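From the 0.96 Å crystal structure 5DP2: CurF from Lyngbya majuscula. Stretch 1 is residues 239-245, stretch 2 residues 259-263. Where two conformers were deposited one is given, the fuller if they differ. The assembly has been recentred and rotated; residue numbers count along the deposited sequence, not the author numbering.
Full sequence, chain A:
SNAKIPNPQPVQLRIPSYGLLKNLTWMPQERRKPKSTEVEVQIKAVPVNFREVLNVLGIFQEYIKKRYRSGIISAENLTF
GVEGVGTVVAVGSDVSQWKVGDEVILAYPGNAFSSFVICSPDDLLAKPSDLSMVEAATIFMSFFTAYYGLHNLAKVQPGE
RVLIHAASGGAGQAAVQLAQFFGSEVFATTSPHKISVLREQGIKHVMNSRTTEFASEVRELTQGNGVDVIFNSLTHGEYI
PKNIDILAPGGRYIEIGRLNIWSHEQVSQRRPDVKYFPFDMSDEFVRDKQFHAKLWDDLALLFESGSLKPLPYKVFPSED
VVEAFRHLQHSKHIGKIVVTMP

Stretch 1, residues 239-245: YIPKNID
Stretch 2 (259-263) LNIWS

Helix against loop in CurF: residues 239-245 form a helical segment, and residues 259-263, from the same chain, approach its N-terminal end without regular helix or strand. The two chains head broadly the same way. From Tyr-239 to Ile-244, phi lies between -55° and -66° and psi between -34° and -56°, with Ile-240 at -66/-56 and Pro-241 at -64/-34; Asp-245 follows at -67/-20. Three i to i+4 backbone hydrogen bonds, each 3.0 Å, hold the turns: Asn-243 N to Tyr-239 O, Ile-244 N to Ile-240 O, and Asp-245 N to Pro-241 O. Pro-241 has no amide hydrogen to donate, but its carbonyl still accepts. The second stretch is mostly extended, with phi/psi of -94/125 at Leu-259, -80/157 at Ile-261, -79/156 at Trp-262 and -83/166 at Ser-263; Asn-260, at 58/37, interrupts it with a left-handed conformation. Ser-263 (chi1 70°, p) occupies the N-cap position of the helix that follows, its side chain capping a backbone N just past the stretch. The closest CA pair across the interface is Ile-240 CA to Ile-261 CA, 7.8 Å.

No hydrogen bond joins the stretches; the contact is apolar, burying 221 Å² in total, and Trp-262 supplies most of the loop's share. Its CA-to-CB bond points toward the helix, and chi1 -70° (m) with chi2 24° sets the indole against Ile-240, Pro-241 and Ile-244. Ile-240 (chi1 -67°, m; chi2 169°, t) also points toward the other stretch. Its CG2 methyl sits over one ring face, 3.5 Å from the centroid of the Trp-262 five-membered ring and only 4° off the normal, a CH-pi contact that sets weakly polarised C-H bonds against the pi cloud; the nearest atom pair is Ile-240 CG2 to Trp-262 CE2, 3.7 Å. The same side chain reaches the loop backbone through its other branch, with Ile-240 CD1 3.8 Å from Asn-260 O and 4.1 Å from Ile-261 CA.

Pro-241, its ring puckered C-gamma endo and its CA-to-CB bond sideways, brings CD to 3.8 Å from Trp-262 CZ2. One turn beyond Ile-240, Ile-244 repeats its rotamer (chi1 -68°, m; chi2 167°, t), points toward the loop and places CD1 3.8 Å from Trp-262 CZ3. Helical spacing thus lets both isoleucines meet the same indole. Asn-260 (chi1 -52°, m; chi2 116°) and Ile-261 (chi1 64°, p; chi2 175°, t) start sideways, but their side-chain ends lead away, leaving mainly their backbone near Ile-240.

Tyr-239 (chi1 -81°, m; chi2 75°), Lys-242 (chi1 -74°, m; chi2 -87°, m; chi3 169°, t; chi4 35°, p) and Asn-243 (chi1 -86°, m; chi2 -56°) do not reach the loop. Asn-243 ND2 instead makes a weak hydrogen bond to Tyr-239 O, 3.0 Å with an N-H...acceptor angle of 121°. Asp-245 (chi1 -70°, m; chi2 -12°) and Leu-259 (chi1 -52°, m; chi2 167°, t) also lie out of reach.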

# COMPACT_ATOMS: atom_id res chain seq x y z
N TYR A 239 6.70 -9.33 18.38
CA TYR A 239 6.16 -9.85 17.14
C TYR A 239 7.24 -10.36 16.19
O TYR A 239 7.02 -11.40 15.54
CB TYR A 239 5.26 -8.81 16.45
CG TYR A 239 3.86 -8.75 17.03
CD1 TYR A 239 3.60 -8.16 18.26
CD2 TYR A 239 2.80 -9.33 16.37
CE1 TYR A 239 2.33 -8.15 18.79
CE2 TYR A 239 1.52 -9.31 16.87
CZ TYR A 239 1.28 -8.74 18.10
OH TYR A 239 0.03 -8.69 18.65
N ILE A 240 8.38 -9.68 16.09
CA ILE A 240 9.41 -10.14 15.14
C ILE A 240 9.97 -11.51 15.56
O ILE A 240 9.95 -12.44 14.78
CB ILE A 240 10.48 -9.07 14.91
CG1 ILE A 240 9.86 -7.88 14.17
CG2 ILE A 240 11.66 -9.67 14.13
CD1 ILE A 240 10.75 -6.65 14.12
N PRO A 241 10.50 -11.67 16.80
CA PRO A 241 11.05 -12.97 17.15
C PRO A 241 10.01 -14.10 17.15
O PRO A 241 10.33 -15.24 16.80
CB PRO A 241 11.69 -12.76 18.53
CG PRO A 241 11.02 -11.52 19.06
CD PRO A 241 10.78 -10.66 17.85
N LYS A 242 8.77 -13.80 17.55
CA LYS A 242 7.70 -14.80 17.53
C LYS A 242 7.42 -15.29 16.12
O LYS A 242 7.17 -16.49 15.90
CB LYS A 242 6.43 -14.25 18.19
CG LYS A 242 6.50 -14.13 19.70
CD LYS A 242 6.09 -15.42 20.40
CE LYS A 242 6.43 -15.37 21.88
NZ LYS A 242 6.26 -14.00 22.43
N ASN A 243 7.43 -14.36 15.15
CA ASN A 243 7.28 -14.75 13.75
C ASN A 243 8.47 -15.56 13.26
O ASN A 243 8.30 -16.59 12.57
CB ASN A 243 7.11 -13.50 12.89
CG ASN A 243 5.66 -13.05 12.83
OD1 ASN A 243 4.79 -13.84 12.44
ND2 ASN A 243 5.41 -11.82 13.10
N ILE A 244 9.69 -15.13 13.57
CA ILE A 244 10.86 -15.89 13.12
C ILE A 244 10.75 -17.34 13.60
O ILE A 244 11.07 -18.29 12.87
CB ILE A 244 12.17 -15.20 13.56
CG1 ILE A 244 12.34 -13.87 12.83
CG2 ILE A 244 13.37 -16.12 13.33
CD1 ILE A 244 13.42 -12.97 13.43
N ASP A 245 10.32 -17.52 14.86
CA ASP A 245 10.28 -18.84 15.45
C ASP A 245 9.28 -19.80 14.83
O ASP A 245 9.46 -21.00 14.99
CB ASP A 245 10.08 -18.73 16.93
CG ASP A 245 11.32 -18.14 17.67
OD1 ASP A 245 12.40 -18.03 17.03
OD2 ASP A 245 11.20 -17.91 18.86
N LEU A 259 9.29 0.42 11.19
CA LEU A 259 9.70 0.84 12.54
C LEU A 259 10.31 -0.30 13.30
O LEU A 259 9.73 -1.38 13.42
CB LEU A 259 8.50 1.38 13.34
CG LEU A 259 7.61 2.45 12.72
CD1 LEU A 259 6.30 2.65 13.48
CD2 LEU A 259 8.40 3.74 12.68
N ASN A 260 11.52 -0.08 13.79
CA ASN A 260 12.26 -0.96 14.68
C ASN A 260 12.50 -2.39 14.15
O ASN A 260 12.50 -3.38 14.88
CB ASN A 260 11.60 -0.98 16.04
CG ASN A 260 11.40 0.41 16.59
OD1 ASN A 260 10.26 0.87 16.79
ND2 ASN A 260 12.50 1.13 16.80
N ILE A 261 12.75 -2.47 12.86
CA ILE A 261 12.95 -3.78 12.24
C ILE A 261 14.37 -4.29 12.47
O ILE A 261 15.31 -3.53 12.77
CB ILE A 261 12.61 -3.77 10.75
CG1 ILE A 261 13.53 -2.85 9.96
CG2 ILE A 261 11.13 -3.49 10.55
CD1 ILE A 261 13.25 -2.95 8.49
N TRP A 262 14.51 -5.60 12.38
CA TRP A 262 15.79 -6.24 12.57
C TRP A 262 16.67 -6.14 11.32
O TRP A 262 16.18 -6.02 10.20
CB TRP A 262 15.60 -7.71 12.96
CG TRP A 262 15.04 -7.94 14.34
CD1 TRP A 262 14.28 -7.09 15.11
CD2 TRP A 262 15.18 -9.14 15.11
NE1 TRP A 262 13.95 -7.69 16.30
CE2 TRP A 262 14.49 -8.95 16.34
CE3 TRP A 262 15.85 -10.35 14.90
CZ2 TRP A 262 14.47 -9.93 17.34
CZ3 TRP A 262 15.82 -11.31 15.88
CH2 TRP A 262 15.13 -11.10 17.09
N SER A 263 17.97 -6.24 11.52
CA SER A 263 18.91 -6.36 10.42
C SER A 263 19.00 -7.83 9.96
O SER A 263 18.62 -8.76 10.67
CB SER A 263 20.29 -5.87 10.82
OG SER A 263 20.86 -6.78 11.74